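Local coordinates for protein ComZ (PDB 6QVI) that is a competence-associated pilin that probably acts as a DNA receptor at the tip of a type IV pilus during natural transformation, at residues A[180-185]-A[232-237]. Numbering follows the deposited sequence.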
loop_
_atom_site.group_PDB
_atom_site.type_symbol
_atom_site.label_atom_id
_atom_site.label_comp_id
_atom_site.label_asym_id
_atom_site.label_seq_id
_atom_site.Cartn_x
_atom_site.Cartn_y
_atom_site.Cartn_z
ATOM N N PHE A 180 -22.702 7.045 0.347
ATOM C CA PHE A 180 -21.244 6.936 0.363
ATOM C C PHE A 180 -20.743 7.362 1.737
ATOM O O PHE A 180 -21.038 8.472 2.192
ATOM C CB PHE A 180 -20.657 7.823 -0.741
ATOM C CG PHE A 180 -19.159 7.794 -0.856
ATOM C CD1 PHE A 180 -18.337 8.460 0.042
ATOM C CD2 PHE A 180 -18.566 7.135 -1.919
ATOM C CE1 PHE A 180 -16.935 8.432 -0.115
ATOM C CE2 PHE A 180 -17.200 7.106 -2.075
ATOM C CZ PHE A 180 -16.378 7.768 -1.168
ATOM N N ALA A 181 -19.961 6.495 2.373
ATOM C CA ALA A 181 -19.388 6.787 3.674
ATOM C C ALA A 181 -17.980 6.244 3.668
ATOM O O ALA A 181 -17.752 5.098 3.249
ATOM C CB ALA A 181 -20.189 6.159 4.830
ATOM N N LEU A 182 -17.061 7.041 4.214
ATOM C CA LEU A 182 -15.640 6.718 4.236
ATOM C C LEU A 182 -15.172 6.968 5.656
ATOM O O LEU A 182 -15.208 8.103 6.139
ATOM C CB LEU A 182 -14.878 7.570 3.222
ATOM C CG LEU A 182 -13.446 7.235 2.781
ATOM C CD1 LEU A 182 -13.053 8.164 1.655
ATOM C CD2 LEU A 182 -12.478 7.424 3.942
ATOM N N TYR A 183 -14.760 5.903 6.330
ATOM C CA TYR A 183 -14.392 5.972 7.732
ATOM C C TYR A 183 -12.922 5.640 7.926
ATOM O O TYR A 183 -12.281 5.009 7.075
ATOM C CB TYR A 183 -15.274 5.021 8.547
ATOM C CG TYR A 183 -16.757 5.317 8.429
ATOM C CD1 TYR A 183 -17.199 6.595 8.093
ATOM C CD2 TYR A 183 -17.719 4.312 8.624
ATOM C CE1 TYR A 183 -18.549 6.885 7.992
ATOM C CE2 TYR A 183 -19.085 4.590 8.510
ATOM C CZ TYR A 183 -19.486 5.877 8.190
ATOM O OH TYR A 183 -20.815 6.198 8.074
ATOM N N ASN A 184 -12.412 6.013 9.101
ATOM C CA ASN A 184 -11.004 5.807 9.416
ATOM C C ASN A 184 -10.832 4.892 10.614
ATOM O O ASN A 184 -9.818 4.944 11.319
ATOM C CB ASN A 184 -10.246 7.116 9.592
ATOM C CG ASN A 184 -8.773 6.873 9.758
ATOM O OD1 ASN A 184 -8.059 6.643 8.779
ATOM N ND2 ASN A 184 -8.299 6.919 11.004
ATOM N N ARG A 185 -11.826 4.059 10.860
ATOM C CA ARG A 185 -11.651 2.963 11.792
ATOM C C ARG A 185 -12.641 1.866 11.442
ATOM O O ARG A 185 -13.575 2.064 10.658
ATOM C CB ARG A 185 -11.818 3.470 13.226
ATOM C CG ARG A 185 -13.030 4.370 13.382
ATOM C CD ARG A 185 -13.761 4.159 14.678
ATOM N NE ARG A 185 -14.713 3.062 14.537
ATOM C CZ ARG A 185 -15.000 2.206 15.508
ATOM N NH1 ARG A 185 -14.399 2.328 16.690
ATOM N NH2 ARG A 185 -15.876 1.233 15.296
ATOM N N ASN A 232 -13.557 10.465 14.834
ATOM C CA ASN A 232 -12.383 9.942 14.145
ATOM C C ASN A 232 -12.519 10.254 12.659
ATOM O O ASN A 232 -13.329 9.627 11.965
ATOM C CB ASN A 232 -12.255 8.444 14.412
ATOM C CG ASN A 232 -10.979 7.874 13.875
ATOM O OD1 ASN A 232 -10.182 8.585 13.259
ATOM N ND2 ASN A 232 -10.729 6.603 14.175
ATOM N N LYS A 233 -11.734 11.207 12.161
ATOM C CA LYS A 233 -11.954 11.644 10.793
ATOM C C LYS A 233 -10.684 11.586 9.953
ATOM O O LYS A 233 -9.555 11.500 10.444
ATOM C CB LYS A 233 -12.519 13.054 10.723
ATOM C CG LYS A 233 -11.511 14.169 10.897
ATOM C CD LYS A 233 -12.284 15.458 11.192
ATOM C CE LYS A 233 -11.433 16.699 11.356
ATOM N NZ LYS A 233 -10.362 16.609 12.387
ATOM N N VAL A 234 -10.908 11.735 8.652
ATOM C CA VAL A 234 -9.925 11.374 7.669
ATOM C C VAL A 234 -8.757 12.337 7.716
ATOM O O VAL A 234 -8.897 13.529 8.042
ATOM C CB VAL A 234 -10.603 11.303 6.292
ATOM C CG1 VAL A 234 -10.862 12.706 5.707
ATOM C CG2 VAL A 234 -9.828 10.459 5.376
ATOM N N LYS A 235 -7.593 11.799 7.411
ATOM C CA LYS A 235 -6.339 12.552 7.514
ATOM C C LYS A 235 -6.026 13.268 6.205
ATOM O O LYS A 235 -4.949 13.137 5.645
ATOM C CB LYS A 235 -5.195 11.599 7.886
ATOM C CG LYS A 235 -5.148 11.163 9.329
ATOM C CD LYS A 235 -3.773 10.615 9.705
ATOM C CE LYS A 235 -2.806 10.945 8.611
ATOM N NZ LYS A 235 -1.443 10.720 9.190
ATOM N N GLY A 236 -6.960 14.092 5.740
ATOM C CA GLY A 236 -6.701 14.841 4.523
ATOM C C GLY A 236 -7.589 14.497 3.333
ATOM O O GLY A 236 -8.002 13.355 3.132
ATOM N N VAL A 237 -7.884 15.521 2.541
ATOM C CA VAL A 237 -8.687 15.403 1.330
ATOM C C VAL A 237 -7.933 16.209 0.275
ATOM O O VAL A 237 -8.004 17.439 0.245
ATOM C CB VAL A 237 -10.118 15.913 1.513
ATOM C CG1 VAL A 237 -10.870 15.856 0.192
ATOM C CG2 VAL A 237 -10.832 15.145 2.620
#
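Asn184 and Asn232 meet through their side-chain amides, joining strand 180-187 of the beta-solenoid domain of ComZ to the loop between strands 226-227 and 237-239, a worked example of a weak polar tie between a solenoid strand and a loop some 50 residues further on. The two side chains cross at about a right angle with amide planes 75° apart; the amides therefore do not lie flat against each other, and Asn184 ND2 gives a weak hydrogen bond to Asn232 OD1 at 3.4 Å (N-H...O 154°). The strongest polar partner of Asn184 is the backbone N of Ala210, from which its OD1 accepts, while ND2 also donates to Asp207 OD2, and these bonds help fix the rotation of the amide that Asn232 meets. Asn232 holds CG anti to its backbone N (chi1 -173°), which carries its amide across to Asn184 and Arg185. Asn232 ND2 lies beside the aliphatic start of Arg185, 3.3 Å from Arg185 CG, and 3.4 Å from Asn184 O. The Arg185 chain, bent at chi2 and chi3, carries the guanidinium away from the amide, so Arg185 contributes methylenes here and not its charge. An alanine in place of Asn232 would probably deprive Asn184 ND2 of one of its acceptors and open a gap beside the Arg185 methylenes. Next to the polar pair the contact turns apolar, where Val234 also touches Ala210. Leu182, with CG swung anti to the backbone N, reaches across to the loop, and CD2, the branch turned off the extended line, lies 4.3 Å from Val234 CG2.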